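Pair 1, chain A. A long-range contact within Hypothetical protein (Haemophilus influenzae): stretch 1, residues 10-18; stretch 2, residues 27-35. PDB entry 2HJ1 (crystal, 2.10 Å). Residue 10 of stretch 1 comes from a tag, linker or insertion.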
# COMPACT_ATOMS: atom_id res chain seq x y z
N LEU A 10 -24.39 3.52 -10.17
CA LEU A 10 -23.42 2.99 -9.13
C LEU A 10 -21.97 3.50 -9.35
O LEU A 10 -21.42 3.33 -10.45
CB LEU A 10 -23.48 1.45 -9.13
CG LEU A 10 -23.64 0.73 -7.78
CD1 LEU A 10 -23.91 -0.77 -7.98
CD2 LEU A 10 -22.43 0.99 -6.84
N ASN A 11 -21.36 4.14 -8.34
CA ASN A 11 -19.99 4.65 -8.53
C ASN A 11 -18.94 3.52 -8.76
O ASN A 11 -18.97 2.50 -8.09
CB ASN A 11 -19.54 5.57 -7.40
CG ASN A 11 -18.54 6.67 -7.87
OD1 ASN A 11 -17.30 6.55 -7.68
ND2 ASN A 11 -19.08 7.76 -8.47
N GLN A 12 -18.05 3.73 -9.73
CA GLN A 12 -17.03 2.77 -10.11
C GLN A 12 -15.67 3.26 -9.68
O GLN A 12 -15.32 4.43 -9.84
CB GLN A 12 -17.04 2.59 -11.62
CG GLN A 12 -18.37 2.12 -12.20
CD GLN A 12 -18.68 0.71 -11.81
OE1 GLN A 12 -18.22 -0.22 -12.44
NE2 GLN A 12 -19.50 0.55 -10.77
N ILE A 13 -14.90 2.35 -9.11
CA ILE A 13 -13.50 2.63 -8.76
C ILE A 13 -12.62 1.55 -9.39
O ILE A 13 -13.11 0.48 -9.83
CB ILE A 13 -13.29 2.66 -7.21
CG1 ILE A 13 -13.77 1.36 -6.56
CG2 ILE A 13 -14.09 3.83 -6.57
CD1 ILE A 13 -13.18 1.15 -5.15
N ASN A 14 -11.32 1.84 -9.45
CA ASN A 14 -10.35 0.90 -9.97
C ASN A 14 -9.45 0.39 -8.87
O ASN A 14 -8.89 1.17 -8.08
CB ASN A 14 -9.52 1.50 -11.11
CG ASN A 14 -10.42 1.96 -12.27
OD1 ASN A 14 -10.72 3.15 -12.38
ND2 ASN A 14 -10.91 1.01 -13.08
N ILE A 15 -9.30 -0.93 -8.86
CA ILE A 15 -8.47 -1.59 -7.84
C ILE A 15 -7.54 -2.55 -8.53
O ILE A 15 -7.81 -2.95 -9.65
CB ILE A 15 -9.34 -2.28 -6.72
CG1 ILE A 15 -10.27 -3.39 -7.24
CG2 ILE A 15 -10.23 -1.25 -6.03
CD1 ILE A 15 -9.64 -4.81 -7.37
N GLU A 16 -6.47 -2.94 -7.85
CA GLU A 16 -5.56 -3.96 -8.35
C GLU A 16 -5.45 -5.15 -7.44
O GLU A 16 -5.64 -5.04 -6.23
CB GLU A 16 -4.16 -3.38 -8.61
CG GLU A 16 -4.13 -2.28 -9.66
CD GLU A 16 -2.73 -1.67 -9.80
OE1 GLU A 16 -2.17 -1.23 -8.78
OE2 GLU A 16 -2.17 -1.69 -10.92
N ILE A 17 -5.13 -6.31 -8.02
CA ILE A 17 -4.79 -7.49 -7.23
C ILE A 17 -3.46 -8.02 -7.71
O ILE A 17 -3.26 -8.14 -8.93
CB ILE A 17 -5.89 -8.59 -7.35
CG1 ILE A 17 -7.20 -8.02 -6.80
CG2 ILE A 17 -5.54 -9.84 -6.54
CD1 ILE A 17 -8.40 -8.93 -7.13
N ALA A 18 -2.57 -8.34 -6.77
CA ALA A 18 -1.22 -8.82 -7.09
C ALA A 18 -0.94 -10.10 -6.32
O ALA A 18 -1.33 -10.24 -5.17
CB ALA A 18 -0.14 -7.76 -6.69
N LEU A 27 -0.85 -9.76 -11.87
CA LEU A 27 -1.00 -8.35 -11.60
C LEU A 27 -2.13 -7.82 -12.48
O LEU A 27 -1.93 -7.61 -13.66
CB LEU A 27 0.32 -7.63 -11.92
CG LEU A 27 1.66 -7.68 -11.14
CD1 LEU A 27 1.68 -8.25 -9.74
CD2 LEU A 27 2.93 -8.17 -11.90
N LYS A 28 -3.30 -7.57 -11.92
CA LYS A 28 -4.48 -7.18 -12.70
C LYS A 28 -5.24 -6.06 -12.05
O LYS A 28 -5.38 -6.03 -10.84
CB LYS A 28 -5.45 -8.37 -12.92
CG LYS A 28 -4.80 -9.47 -13.73
CD LYS A 28 -5.72 -10.14 -14.66
CE LYS A 28 -4.99 -11.17 -15.47
NZ LYS A 28 -5.88 -12.33 -15.92
N SER A 29 -5.73 -5.15 -12.88
CA SER A 29 -6.54 -4.05 -12.46
C SER A 29 -7.98 -4.34 -12.91
O SER A 29 -8.19 -4.90 -13.99
CB SER A 29 -5.97 -2.73 -13.08
OG SER A 29 -6.84 -1.66 -12.79
N PHE A 30 -8.96 -4.01 -12.05
CA PHE A 30 -10.39 -4.22 -12.33
C PHE A 30 -11.16 -2.98 -12.01
O PHE A 30 -10.85 -2.28 -11.06
CB PHE A 30 -11.00 -5.37 -11.48
CG PHE A 30 -10.38 -6.71 -11.76
CD1 PHE A 30 -10.79 -7.46 -12.83
CD2 PHE A 30 -9.33 -7.19 -10.96
CE1 PHE A 30 -10.19 -8.70 -13.14
CE2 PHE A 30 -8.72 -8.43 -11.24
CZ PHE A 30 -9.16 -9.18 -12.31
N GLN A 31 -12.19 -2.74 -12.78
CA GLN A 31 -13.17 -1.73 -12.44
C GLN A 31 -14.26 -2.40 -11.62
O GLN A 31 -14.77 -3.45 -12.02
CB GLN A 31 -13.76 -1.12 -13.71
CG GLN A 31 -14.70 0.06 -13.43
CD GLN A 31 -15.39 0.53 -14.70
OE1 GLN A 31 -14.74 1.05 -15.60
NE2 GLN A 31 -16.70 0.31 -14.79
N VAL A 32 -14.59 -1.82 -10.46
CA VAL A 32 -15.54 -2.46 -9.51
C VAL A 32 -16.52 -1.43 -8.95
O VAL A 32 -16.25 -0.21 -9.01
CB VAL A 32 -14.76 -3.15 -8.35
CG1 VAL A 32 -13.74 -4.15 -8.89
CG2 VAL A 32 -14.03 -2.11 -7.44
N ASP A 33 -17.66 -1.90 -8.42
CA ASP A 33 -18.57 -1.03 -7.65
C ASP A 33 -17.94 -0.59 -6.33
O ASP A 33 -17.55 -1.42 -5.50
CB ASP A 33 -19.90 -1.74 -7.32
CG ASP A 33 -20.61 -2.28 -8.56
OD1 ASP A 33 -20.43 -1.69 -9.63
OD2 ASP A 33 -21.32 -3.32 -8.45
N GLU A 34 -17.86 0.72 -6.14
CA GLU A 34 -17.49 1.29 -4.87
C GLU A 34 -18.35 0.64 -3.75
O GLU A 34 -19.57 0.47 -3.92
CB GLU A 34 -17.71 2.78 -4.92
CG GLU A 34 -17.43 3.52 -3.64
CD GLU A 34 -17.81 5.02 -3.73
OE1 GLU A 34 -16.85 5.83 -3.69
OE2 GLU A 34 -19.04 5.36 -3.87
N GLY A 35 -17.72 0.27 -2.64
CA GLY A 35 -18.40 -0.54 -1.62
C GLY A 35 -17.97 -2.01 -1.56
O GLY A 35 -18.16 -2.67 -0.55
O HOH W 1 -9.30 -0.99 -14.06

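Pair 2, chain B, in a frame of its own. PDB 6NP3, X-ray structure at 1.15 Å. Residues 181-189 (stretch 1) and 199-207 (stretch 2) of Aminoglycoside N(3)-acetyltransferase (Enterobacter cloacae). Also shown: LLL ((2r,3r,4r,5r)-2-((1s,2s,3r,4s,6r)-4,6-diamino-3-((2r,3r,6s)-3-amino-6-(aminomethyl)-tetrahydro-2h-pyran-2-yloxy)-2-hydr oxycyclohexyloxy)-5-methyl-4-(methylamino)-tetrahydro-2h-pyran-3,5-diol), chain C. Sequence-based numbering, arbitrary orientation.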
# COMPACT_ATOMS: atom_id res chain seq x y z
N GLY B 181 11.22 -21.38 -5.71
CA GLY B 181 10.76 -21.54 -4.36
C GLY B 181 9.78 -20.51 -3.85
O GLY B 181 9.64 -20.38 -2.64
N LYS B 182 9.14 -19.75 -4.73
CA LYS B 182 8.26 -18.68 -4.27
C LYS B 182 7.06 -19.25 -3.53
O LYS B 182 6.39 -20.19 -3.98
CB LYS B 182 7.81 -17.82 -5.44
CG LYS B 182 8.97 -17.09 -6.09
CD LYS B 182 8.64 -16.58 -7.48
CE LYS B 182 7.69 -15.41 -7.43
NZ LYS B 182 7.59 -14.73 -8.72
N ARG B 183 6.79 -18.67 -2.36
CA ARG B 183 5.67 -19.07 -1.53
C ARG B 183 4.37 -18.45 -2.03
O ARG B 183 4.31 -17.28 -2.42
CB ARG B 183 5.91 -18.59 -0.11
CG ARG B 183 7.05 -19.30 0.57
CD ARG B 183 7.44 -18.61 1.86
NE ARG B 183 6.35 -18.46 2.81
CZ ARG B 183 6.17 -19.25 3.86
NH1 ARG B 183 6.98 -20.28 4.08
NH2 ARG B 183 5.15 -19.04 4.69
N ARG B 184 3.32 -19.26 -1.97
CA ARG B 184 1.96 -18.85 -2.26
C ARG B 184 1.07 -19.14 -1.06
O ARG B 184 1.40 -19.95 -0.17
CB ARG B 184 1.43 -19.51 -3.54
CG ARG B 184 2.22 -19.06 -4.75
CD ARG B 184 1.74 -19.68 -6.02
NE ARG B 184 0.38 -19.30 -6.38
CZ ARG B 184 0.05 -18.15 -6.97
NH1 ARG B 184 0.98 -17.23 -7.20
NH2 ARG B 184 -1.21 -17.89 -7.26
N VAL B 185 -0.05 -18.43 -1.01
CA VAL B 185 -1.04 -18.59 0.04
C VAL B 185 -2.40 -18.77 -0.63
O VAL B 185 -2.63 -18.28 -1.74
CB VAL B 185 -1.11 -17.39 1.01
CG1 VAL B 185 0.11 -17.33 1.89
CG2 VAL B 185 -1.30 -16.07 0.27
N THR B 186 -3.29 -19.46 0.06
CA THR B 186 -4.69 -19.55 -0.34
C THR B 186 -5.56 -18.94 0.74
O THR B 186 -5.35 -19.18 1.93
CB THR B 186 -5.08 -21.02 -0.60
OG1 THR B 186 -4.35 -21.52 -1.73
CG2 THR B 186 -6.57 -21.16 -0.85
N TYR B 187 -6.51 -18.09 0.35
CA TYR B 187 -7.43 -17.49 1.31
C TYR B 187 -8.73 -17.20 0.58
O TYR B 187 -8.82 -17.33 -0.64
CB TYR B 187 -6.81 -16.27 1.97
CG TYR B 187 -6.30 -15.21 1.04
CD1 TYR B 187 -7.15 -14.27 0.50
CD2 TYR B 187 -4.95 -15.12 0.72
CE1 TYR B 187 -6.67 -13.26 -0.35
CE2 TYR B 187 -4.47 -14.13 -0.10
CZ TYR B 187 -5.33 -13.23 -0.66
OH TYR B 187 -4.87 -12.22 -1.48
N SER B 188 -9.74 -16.79 1.35
CA SER B 188 -11.07 -16.54 0.84
C SER B 188 -11.55 -15.19 1.31
O SER B 188 -11.36 -14.83 2.47
CB SER B 188 -12.04 -17.61 1.34
OG SER B 188 -11.65 -18.90 0.92
N MET B 189 -12.20 -14.47 0.41
CA MET B 189 -12.77 -13.18 0.73
C MET B 189 -14.23 -13.14 0.32
O MET B 189 -14.60 -13.66 -0.74
CB MET B 189 -12.02 -12.06 -0.00
CG MET B 189 -10.56 -11.90 0.42
SD MET B 189 -10.43 -11.13 2.05
CE MET B 189 -9.24 -12.25 2.86
N TRP B 199 -18.51 -15.70 -1.83
CA TRP B 199 -17.18 -16.06 -1.37
C TRP B 199 -16.30 -16.45 -2.55
O TRP B 199 -16.70 -17.24 -3.41
CB TRP B 199 -17.25 -17.21 -0.38
CG TRP B 199 -17.66 -16.79 0.99
CD1 TRP B 199 -18.92 -16.89 1.55
CD2 TRP B 199 -16.82 -16.21 1.99
NE1 TRP B 199 -18.89 -16.43 2.85
CE2 TRP B 199 -17.62 -15.98 3.13
CE3 TRP B 199 -15.47 -15.85 2.03
CZ2 TRP B 199 -17.11 -15.45 4.30
CZ3 TRP B 199 -14.96 -15.33 3.19
CH2 TRP B 199 -15.79 -15.11 4.31
N VAL B 200 -15.09 -15.88 -2.58
CA VAL B 200 -14.10 -16.18 -3.60
C VAL B 200 -12.86 -16.70 -2.90
O VAL B 200 -12.31 -16.04 -2.00
CB VAL B 200 -13.77 -14.94 -4.45
CG1 VAL B 200 -12.66 -15.28 -5.46
CG2 VAL B 200 -15.01 -14.41 -5.15
N THR B 201 -12.43 -17.90 -3.27
CA THR B 201 -11.18 -18.48 -2.81
C THR B 201 -10.14 -18.34 -3.91
O THR B 201 -10.42 -18.59 -5.08
CB THR B 201 -11.38 -19.95 -2.45
OG1 THR B 201 -12.43 -20.05 -1.47
CG2 THR B 201 -10.11 -20.55 -1.88
N THR B 202 -8.95 -17.89 -3.52
CA THR B 202 -7.89 -17.67 -4.50
C THR B 202 -6.56 -18.05 -3.89
O THR B 202 -6.42 -18.16 -2.68
CB THR B 202 -7.83 -16.18 -4.90
OG1 THR B 202 -7.04 -16.04 -6.09
CG2 THR B 202 -7.23 -15.30 -3.80
N SER B 203 -5.56 -18.21 -4.75
CA SER B 203 -4.17 -18.22 -4.30
C SER B 203 -3.46 -16.98 -4.82
O SER B 203 -3.89 -16.37 -5.80
CB SER B 203 -3.45 -19.49 -4.75
OG SER B 203 -3.29 -19.52 -6.15
N ASP B 204 -2.38 -16.59 -4.16
CA ASP B 204 -1.57 -15.46 -4.60
C ASP B 204 -0.20 -15.63 -3.96
O ASP B 204 0.01 -16.51 -3.13
CB ASP B 204 -2.22 -14.11 -4.25
CG ASP B 204 -1.92 -13.01 -5.27
OD1 ASP B 204 -0.87 -13.11 -5.97
OD2 ASP B 204 -2.73 -12.06 -5.32
N TRP B 205 0.73 -14.78 -4.36
CA TRP B 205 2.03 -14.78 -3.69
C TRP B 205 1.89 -14.46 -2.21
O TRP B 205 1.07 -13.61 -1.82
CB TRP B 205 2.98 -13.80 -4.38
CG TRP B 205 3.05 -14.04 -5.86
CD1 TRP B 205 2.57 -13.24 -6.84
CD2 TRP B 205 3.58 -15.20 -6.51
NE1 TRP B 205 2.80 -13.80 -8.06
CE2 TRP B 205 3.41 -15.01 -7.89
CE3 TRP B 205 4.17 -16.37 -6.07
CZ2 TRP B 205 3.82 -15.96 -8.82
CZ3 TRP B 205 4.55 -17.32 -7.01
CH2 TRP B 205 4.38 -17.10 -8.35
N ASP B 206 2.71 -15.08 -1.38
CA ASP B 206 2.70 -14.79 0.05
C ASP B 206 3.25 -13.38 0.28
O ASP B 206 4.43 -13.12 0.01
CB ASP B 206 3.52 -15.85 0.77
CG ASP B 206 3.39 -15.80 2.26
OD1 ASP B 206 2.85 -14.80 2.80
OD2 ASP B 206 3.80 -16.84 2.87
N SER B 207 2.40 -12.47 0.76
CA SER B 207 2.86 -11.11 1.06
C SER B 207 3.53 -10.99 2.41
O SER B 207 3.94 -9.89 2.79
CB SER B 207 1.73 -10.08 0.92
OG SER B 207 0.78 -10.25 1.94
C11 LLL C . 3.77 -6.82 7.87
O11 LLL C . 3.58 -6.34 6.51
C21 LLL C . 4.33 -5.66 8.68
N21 LLL C . 3.48 -4.50 8.44
C31 LLL C . 5.68 -5.29 8.19
C41 LLL C . 6.60 -6.49 8.34
C51 LLL C . 5.98 -7.65 7.56
O51 LLL C . 4.68 -7.91 8.01
C61 LLL C . 6.79 -8.91 7.77
N61 LLL C . 6.15 -10.00 7.02
C12 LLL C . 0.49 -7.22 3.78
N12 LLL C . -0.38 -7.81 2.77
C22 LLL C . 1.91 -7.00 3.23
C32 LLL C . 2.71 -6.31 4.32
N32 LLL C . 4.07 -6.06 3.82
C42 LLL C . 2.83 -7.14 5.60
C52 LLL C . 1.42 -7.50 6.09
O52 LLL C . 1.55 -8.41 7.16
C62 LLL C . 0.57 -8.13 5.01
O62 LLL C . -0.74 -8.28 5.52
C13 LLL C . -1.35 -9.57 5.42
C23 LLL C . -2.85 -9.33 5.28
O23 LLL C . -3.06 -8.48 4.17
C33 LLL C . -3.41 -8.62 6.52
N33 LLL C . -4.88 -8.50 6.42
C43 LLL C . -3.02 -9.43 7.77
O43 LLL C . -3.77 -10.63 7.73
C53 LLL C . -1.51 -9.73 7.77
O53 LLL C . -1.09 -10.37 6.59
C83 LLL C . -3.35 -8.64 9.05
C93 LLL C . -5.31 -7.10 6.61
O HOH W 2 -0.65 -15.08 -8.15
O HOH W 3 3.02 -19.49 2.26
O HOH W 4 -1.06 -21.76 -6.34
O HOH W 5 -5.12 -12.11 -4.24

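Both pairs are two-stranded antiparallel ladders that superpose with an RMSD of 0.6 Å over N, CA and C of 14 central residues. The strand directions lie 142° apart in pair 1 and 153° apart in pair 2, with closest axis approaches of 4.6 and 4.5 Å. The register is the same: the hydrogen-bonded pairs Ile13(A)–Val32(A), Ile15(A)–Phe30(A) and Ile17(A)–Lys28(A) match Val185(B)–Asp204(B), Tyr187(B)–Thr202(B) and Met189(B)–Val200(B). Each pair closes a ring of two reciprocal backbone hydrogen bonds, as from Val32(A) N to Ile13(A) O (2.8 Å) and from Asp204(B) N to Val185(B) O (3.0 Å). Beyond the strands the ladder gains one more rung in both proteins, Glu34(A) N to Asn11(A) O and Asp206(B) N to Arg183(B) O, each 2.9 Å.

The face carrying Ile13(A), Ile15(A), Phe30(A) and Val32(A) is packed by hydrocarbon. Ile13(A) CG1 lies 3.6 Å from Val32(A) CG2, Ile15(A) CG1 reaches Val32(A) CG1 at 3.9 Å, and Ile15(A) CD1 meets the edge of the Phe30(A) ring. In pair 2 the aromatic residue sits on the other strand: Tyr187(B), matching Ile15(A), offers a ring face to Thr202(B), whose CG2 is 4.0 Å from Tyr187(B) CE1. Asp204(B) replaces Val32(A), and its carboxylate is served by water: water 5 donates to Asp204(B) OD2 (2.6 Å) and lies 2.8 Å from Tyr187(B) OH.

On the face of Asn14(A), Glu16(A) and Ser29(A), water 1 spans Asn14(A) ND2, through a weak bond, and Ser29(A) OG. At the positions of Asn14(A) and Ser29(A), Thr186(B) and Thr201(B) instead touch directly through methyls, CG2 to CG2, at 3.7 Å.

A clear difference in chemistry lies around Gln12(A) and Arg184(B). Gln12(A) uses both ends of its amide: OE1 accepts from Gln31(A) NE2 (2.8 Å), while NE2 donates to Asp33(A) OD1 (2.7 Å). Arg184(B) NH2 likewise bonds the position matching Gln31(A), donating to Ser203(B) OG (2.9 Å), but Trp205(B) replaces Asp33(A), so charge meets an aromatic face. Arg184(B) CZ stands 4.4 Å from the centroid of the Trp205(B) six-membered ring, and Lys182(B) NZ lies 4.1 Å from that centroid over the opposite face, giving the indole two cation-pi partners. At Lys182(B)'s position, tag-derived Leu10(A) has no charge to offer; its CD1 lies 3.7 Å from Asp33(A) OD2 and its CD2 4.1 Å from Glu34(A) O. Next along, Arg183(B) NE forms a salt bridge with Asp206(B) OD2 (3.0 Å), where Asn11(A) CB merely approaches Glu34(A) OE2 at 3.6 Å.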